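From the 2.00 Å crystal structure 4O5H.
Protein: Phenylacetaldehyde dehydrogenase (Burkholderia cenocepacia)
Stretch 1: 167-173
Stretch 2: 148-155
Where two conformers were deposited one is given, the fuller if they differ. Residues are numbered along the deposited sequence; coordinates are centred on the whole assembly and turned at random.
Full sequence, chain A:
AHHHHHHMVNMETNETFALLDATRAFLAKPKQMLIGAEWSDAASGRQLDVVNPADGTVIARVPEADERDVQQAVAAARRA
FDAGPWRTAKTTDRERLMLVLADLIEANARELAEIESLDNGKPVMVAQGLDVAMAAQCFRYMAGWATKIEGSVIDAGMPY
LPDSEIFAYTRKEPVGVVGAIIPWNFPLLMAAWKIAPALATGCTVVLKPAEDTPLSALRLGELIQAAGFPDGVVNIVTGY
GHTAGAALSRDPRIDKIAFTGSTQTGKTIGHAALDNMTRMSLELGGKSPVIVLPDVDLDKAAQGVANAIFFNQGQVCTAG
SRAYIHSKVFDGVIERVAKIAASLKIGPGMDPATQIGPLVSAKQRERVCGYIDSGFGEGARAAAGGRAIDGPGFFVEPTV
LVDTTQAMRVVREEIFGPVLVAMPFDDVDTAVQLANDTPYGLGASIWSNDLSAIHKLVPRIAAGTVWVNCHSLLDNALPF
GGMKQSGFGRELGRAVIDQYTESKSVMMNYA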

ATOM      1  N   PHE A 167      23.277  -8.644  15.808  1.00 11.94           N
ATOM      2  CA  PHE A 167      23.481  -7.481  14.972  1.00 11.76           C
ATOM      3  C   PHE A 167      22.300  -7.430  14.005  1.00 11.69           C
ATOM      4  O   PHE A 167      22.134  -8.354  13.239  1.00 12.03           O
ATOM      5  CB  PHE A 167      24.793  -7.616  14.226  1.00 11.64           C
ATOM      6  CG  PHE A 167      25.022  -6.542  13.204  1.00 11.32           C
ATOM      7  CD1 PHE A 167      25.149  -5.205  13.603  1.00 11.08           C
ATOM      8  CD2 PHE A 167      25.145  -6.859  11.865  1.00 11.08           C
ATOM      9  CE1 PHE A 167      25.371  -4.208  12.667  1.00 11.00           C
ATOM     10  CE2 PHE A 167      25.379  -5.872  10.917  1.00 11.02           C
ATOM     11  CZ  PHE A 167      25.477  -4.537  11.312  1.00 10.96           C
ATOM     12  N   ALA A 168      21.517  -6.355  14.035  1.00 11.34           N
ATOM     13  CA  ALA A 168      20.254  -6.264  13.279  1.00 11.18           C
ATOM     14  C   ALA A 168      20.071  -4.911  12.596  1.00 10.65           C
ATOM     15  O   ALA A 168      20.458  -3.885  13.156  1.00 10.56           O
ATOM     16  CB  ALA A 168      19.079  -6.508  14.216  1.00 11.49           C
ATOM     17  N   TYR A 169      19.617  -4.947  11.349  1.00 10.26           N
ATOM     18  CA  TYR A 169      19.487  -3.777  10.506  1.00  9.77           C
ATOM     19  C   TYR A 169      18.483  -4.015   9.401  1.00  9.68           C
ATOM     20  O   TYR A 169      18.013  -5.106   9.240  1.00  9.59           O
ATOM     21  CB  TYR A 169      20.831  -3.361   9.923  1.00  9.41           C
ATOM     22  CG  TYR A 169      21.478  -4.336   8.955  1.00  9.42           C
ATOM     23  CD1 TYR A 169      22.280  -5.387   9.408  1.00  9.58           C
ATOM     24  CD2 TYR A 169      21.321  -4.192   7.585  1.00  9.34           C
ATOM     25  CE1 TYR A 169      22.862  -6.281   8.514  1.00  9.53           C
ATOM     26  CE2 TYR A 169      21.929  -5.084   6.671  1.00  9.56           C
ATOM     27  CZ  TYR A 169      22.700  -6.125   7.158  1.00  9.52           C
ATOM     28  OH  TYR A 169      23.289  -7.001   6.295  1.00  9.86           O
ATOM     29  N   THR A 170      18.068  -2.940   8.736  1.00  9.94           N
ATOM     30  CA  THR A 170      17.207  -2.991   7.580  1.00 10.44           C
ATOM     31  C   THR A 170      17.951  -2.457   6.353  1.00 11.13           C
ATOM     32  O   THR A 170      18.825  -1.559   6.459  1.00 10.51           O
ATOM     33  CB  THR A 170      15.876  -2.226   7.766  1.00 10.49           C
ATOM     34  OG1 THR A 170      16.150  -0.841   7.954  1.00 10.20           O
ATOM     35  CG2 THR A 170      15.107  -2.766   8.964  1.00 10.76           C
ATOM     36  N   ARG A 171      17.643  -3.052   5.213  1.00 15.41           N
ATOM     37  CA  ARG A 171      18.112  -2.630   3.891  1.00 16.72           C
ATOM     38  C   ARG A 171      16.951  -2.206   3.101  1.00 18.22           C
ATOM     39  O   ARG A 171      15.870  -2.821   3.187  1.00 19.07           O
ATOM     40  CB  ARG A 171      18.602  -3.799   3.078  1.00 18.21           C
ATOM     41  CG  ARG A 171      19.885  -4.378   3.501  1.00 19.02           C
ATOM     42  CD  ARG A 171      20.181  -5.718   2.818  1.00 20.29           C
ATOM     43  NE  ARG A 171      20.045  -5.738   1.375  1.00 20.22           N
ATOM     44  CZ  ARG A 171      20.944  -5.321   0.495  1.00 20.98           C
ATOM     45  NH1 ARG A 171      22.126  -4.844   0.870  1.00 22.10           N
ATOM     46  NH2 ARG A 171      20.655  -5.397  -0.781  1.00 20.88           N
ATOM     47  N   LYS A 172      17.119  -1.175   2.291  1.00 19.19           N
ATOM     48  CA  LYS A 172      16.048  -0.780   1.418  1.00 20.03           C
ATOM     49  C   LYS A 172      16.447  -1.217   0.022  1.00 20.41           C
ATOM     50  O   LYS A 172      17.499  -0.831  -0.452  1.00 23.48           O
ATOM     51  CB  LYS A 172      15.764   0.715   1.558  1.00 21.26           C
ATOM     52  CG  LYS A 172      15.108   1.034   2.874  1.00 22.22           C
ATOM     53  CD  LYS A 172      14.611   2.460   2.909  1.00 24.86           C
ATOM     54  CE  LYS A 172      13.984   2.765   4.264  1.00 26.85           C
ATOM     55  NZ  LYS A 172      13.829   4.257   4.361  1.00 28.62           N
ATOM     56  N   GLU A 173      15.698  -2.140  -0.562  1.00 17.49           N
ATOM     57  CA  GLU A 173      16.036  -2.642  -1.874  1.00 16.32           C
ATOM     58  C   GLU A 173      15.036  -2.064  -2.854  1.00 14.36           C
ATOM     59  O   GLU A 173      13.933  -1.715  -2.462  1.00 13.43           O
ATOM     60  CB  GLU A 173      15.969  -4.155  -1.856  1.00 16.82           C
ATOM     61  CG  GLU A 173      16.944  -4.735  -0.816  1.00 16.76           C
ATOM     62  CD  GLU A 173      17.012  -6.250  -0.835  1.00 16.74           C
ATOM     63  OE1 GLU A 173      16.066  -6.884  -1.334  1.00 16.09           O
ATOM     64  OE2 GLU A 173      18.027  -6.791  -0.318  1.00 16.56           O
TER
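Stretch 2 148-155: KIEGSVID

Stretch 2 runs antiparallel to the 167-173 strand, and the two are held together by two backbone hydrogen bonds and a third to the Thr170 hydroxyl, with a weak one from Lys172. The shortest joins Thr170 N to Ser152 O at 2.8 Å (N-H...O 156°). Two residues along, Ile154 N donates to Ala168 O at 3.0 Å, and its angle of 171° makes it the straightest of the set. Beyond the Thr170 N to Ser152 O bond, on the side away from Ile154, the side chain of Thr170 takes a place in the ladder: with chi1 at 63° (p), its OG1 accepts from Ser152 N at 2.9 Å and 160°. Ser152 is thus engaged through both its N and its O by the one threonine, once through its hydroxyl and once through its amide.

Beyond Ile154 N the direct pairing gives way to water. Ile154 O and Ala168 O, both acceptors, come within 3.3 Å without bonding; water 1 instead donates to Ile154 O at 2.6 Å and accepts from Ala168 N at 2.9 Å, spanning the gap between the chains. At the other end, a weak hydrogen bond of 3.3 Å runs from Lys172 NZ to Glu150 O, the extended lysine side chain, chi2 to chi4 all t, reaching across stretch 2.

The end-to-end directions of CA 168 to 172 and CA 149 to 154 differ by 162°, close to but not exactly antiparallel. All of stretch 1 is extended strand; stretch 2 has only weakly bonded strand about Val153 and Ile154, with loop or turn before and after. In register, Tyr169 faces Val153 as a non-hydrogen-bonded pair with CA atoms 4.3 Å apart, while the CA atoms of Ala168 and Ile154 stand 5.4 Å apart. Close backbone approach adds two CA-H...O contacts, Tyr169 CA to Ser152 O at 3.0 Å and Gly151 CA to Thr170 O at 3.3 Å. The latter depends on glycine: an ideal CB on Gly151 would lie 1.9 Å from Thr170 O, a clash.

Packing is modest, with 433 Å² buried in all. On one face, Ala168 CB meets Ile154 CB at 4.3 Å; on the other, Tyr169 CB lies 4.4 Å from Val153 CG2, while the tyrosine ring leads away. Thr170 OG1 also lies 3.7 Å from Ser152 CB. Farther along, Lys172 CB sits 3.8 Å from Ile149 CG2, the CA-to-CB bonds of both residues pointing toward the opposing stretch. Arg171 and Glu173 point away and pair with each other in a salt bridge, Arg171 NE to Glu173 OE2 at 2.8 Å.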

ATOM      1  N   LYS A 148      21.005   8.838  -1.044  1.00 10.01           N
ATOM      2  CA  LYS A 148      20.606   9.138   0.320  1.00 10.13           C
ATOM      3  C   LYS A 148      19.499   8.218   0.835  1.00 10.77           C
ATOM      4  O   LYS A 148      18.779   8.565   1.783  1.00 11.26           O
ATOM      5  CB  LYS A 148      20.174  10.579   0.376  1.00  9.95           C
ATOM      6  CG  LYS A 148      21.301  11.549   0.039  1.00  9.79           C
ATOM      7  CD  LYS A 148      20.809  12.942  -0.160  1.00  9.81           C
ATOM      8  CE  LYS A 148      21.907  13.864  -0.710  1.00  9.94           C
ATOM      9  NZ  LYS A 148      22.289  13.493  -2.107  1.00  9.79           N
ATOM     10  N   ILE A 149      19.363   7.048   0.238  1.00 11.27           N
ATOM     11  CA  ILE A 149      18.369   6.083   0.722  1.00 12.03           C
ATOM     12  C   ILE A 149      19.040   5.308   1.860  1.00 12.06           C
ATOM     13  O   ILE A 149      20.074   4.700   1.632  1.00 12.40           O
ATOM     14  CB  ILE A 149      17.932   5.169  -0.397  1.00 12.46           C
ATOM     15  CG1 ILE A 149      17.141   5.990  -1.414  1.00 12.66           C
ATOM     16  CG2 ILE A 149      17.017   4.051   0.118  1.00 13.24           C
ATOM     17  CD1 ILE A 149      17.185   5.419  -2.796  1.00 13.33           C
ATOM     18  N   GLU A 150      18.480   5.381   3.079  1.00 11.78           N
ATOM     19  CA  GLU A 150      19.125   4.807   4.241  1.00 12.13           C
ATOM     20  C   GLU A 150      18.238   3.796   4.942  1.00 12.12           C
ATOM     21  O   GLU A 150      17.076   4.002   5.064  1.00 11.80           O
ATOM     22  CB  GLU A 150      19.617   5.890   5.179  1.00 12.88           C
ATOM     23  CG  GLU A 150      20.678   6.735   4.502  1.00 13.78           C
ATOM     24  CD  GLU A 150      21.311   7.804   5.362  1.00 16.57           C
ATOM     25  OE1 GLU A 150      20.887   8.002   6.550  1.00 19.65           O
ATOM     26  OE2 GLU A 150      22.218   8.517   4.813  1.00 17.84           O
ATOM     27  N   GLY A 151      18.804   2.627   5.291  1.00 11.75           N
ATOM     28  CA  GLY A 151      18.135   1.698   6.215  1.00 11.51           C
ATOM     29  C   GLY A 151      18.457   2.068   7.650  1.00 11.21           C
ATOM     30  O   GLY A 151      19.037   3.128   7.884  1.00 11.02           O
ATOM     31  N   SER A 152      18.048   1.225   8.596  1.00 10.82           N
ATOM     32  CA  SER A 152      18.245   1.458  10.019  0.53 10.94           C
ATOM     33  C   SER A 152      19.069   0.372  10.676  1.00 10.99           C
ATOM     34  O   SER A 152      18.958  -0.787  10.318  1.00 10.75           O
ATOM     35  CB  SER A 152      16.905   1.458  10.736  0.53 11.19           C
ATOM     36  OG  SER A 152      16.035   2.427  10.190  0.53 11.12           O
ATOM     37  N   VAL A 153      19.871   0.748  11.658  1.00 11.12           N
ATOM     38  CA  VAL A 153      20.536  -0.162  12.524  1.00 11.45           C
ATOM     39  C   VAL A 153      19.790  -0.155  13.862  1.00 12.36           C
ATOM     40  O   VAL A 153      19.632   0.892  14.498  1.00 11.43           O
ATOM     41  CB  VAL A 153      21.986   0.246  12.755  1.00 11.47           C
ATOM     42  CG1 VAL A 153      22.662  -0.741  13.701  1.00 11.50           C
ATOM     43  CG2 VAL A 153      22.757   0.262  11.444  1.00 11.21           C
ATOM     44  N   ILE A 154      19.408  -1.357  14.292  1.00 13.47           N
ATOM     45  CA  ILE A 154      18.495  -1.573  15.393  1.00 14.95           C
ATOM     46  C   ILE A 154      19.274  -2.148  16.556  1.00 15.65           C
ATOM     47  O   ILE A 154      20.035  -3.091  16.382  1.00 16.30           O
ATOM     48  CB  ILE A 154      17.432  -2.618  14.938  1.00 15.90           C
ATOM     49  CG1 ILE A 154      16.517  -2.044  13.858  1.00 16.85           C
ATOM     50  CG2 ILE A 154      16.644  -3.261  16.053  1.00 16.79           C
ATOM     51  CD1 ILE A 154      16.045  -0.645  14.095  1.00 17.36           C
ATOM     52  N   ASP A 155      19.048  -1.642  17.760  1.00 16.04           N
ATOM     53  CA  ASP A 155      19.631  -2.256  18.946  1.00 16.96           C
ATOM     54  C   ASP A 155      18.535  -3.149  19.552  1.00 17.26           C
ATOM     55  O   ASP A 155      17.661  -2.666  20.288  1.00 19.40           O
ATOM     56  CB  ASP A 155      20.135  -1.180  19.901  1.00 17.67           C
ATOM     57  CG  ASP A 155      20.880  -1.758  21.100  1.00 19.59           C
ATOM     58  OD1 ASP A 155      20.955  -2.995  21.279  1.00 20.23           O
ATOM     59  OD2 ASP A 155      21.361  -0.947  21.909  1.00 20.73           O
TER
HETATM   60  O   HOH W   1      22.355  -4.134  15.642  1.00 11.57           O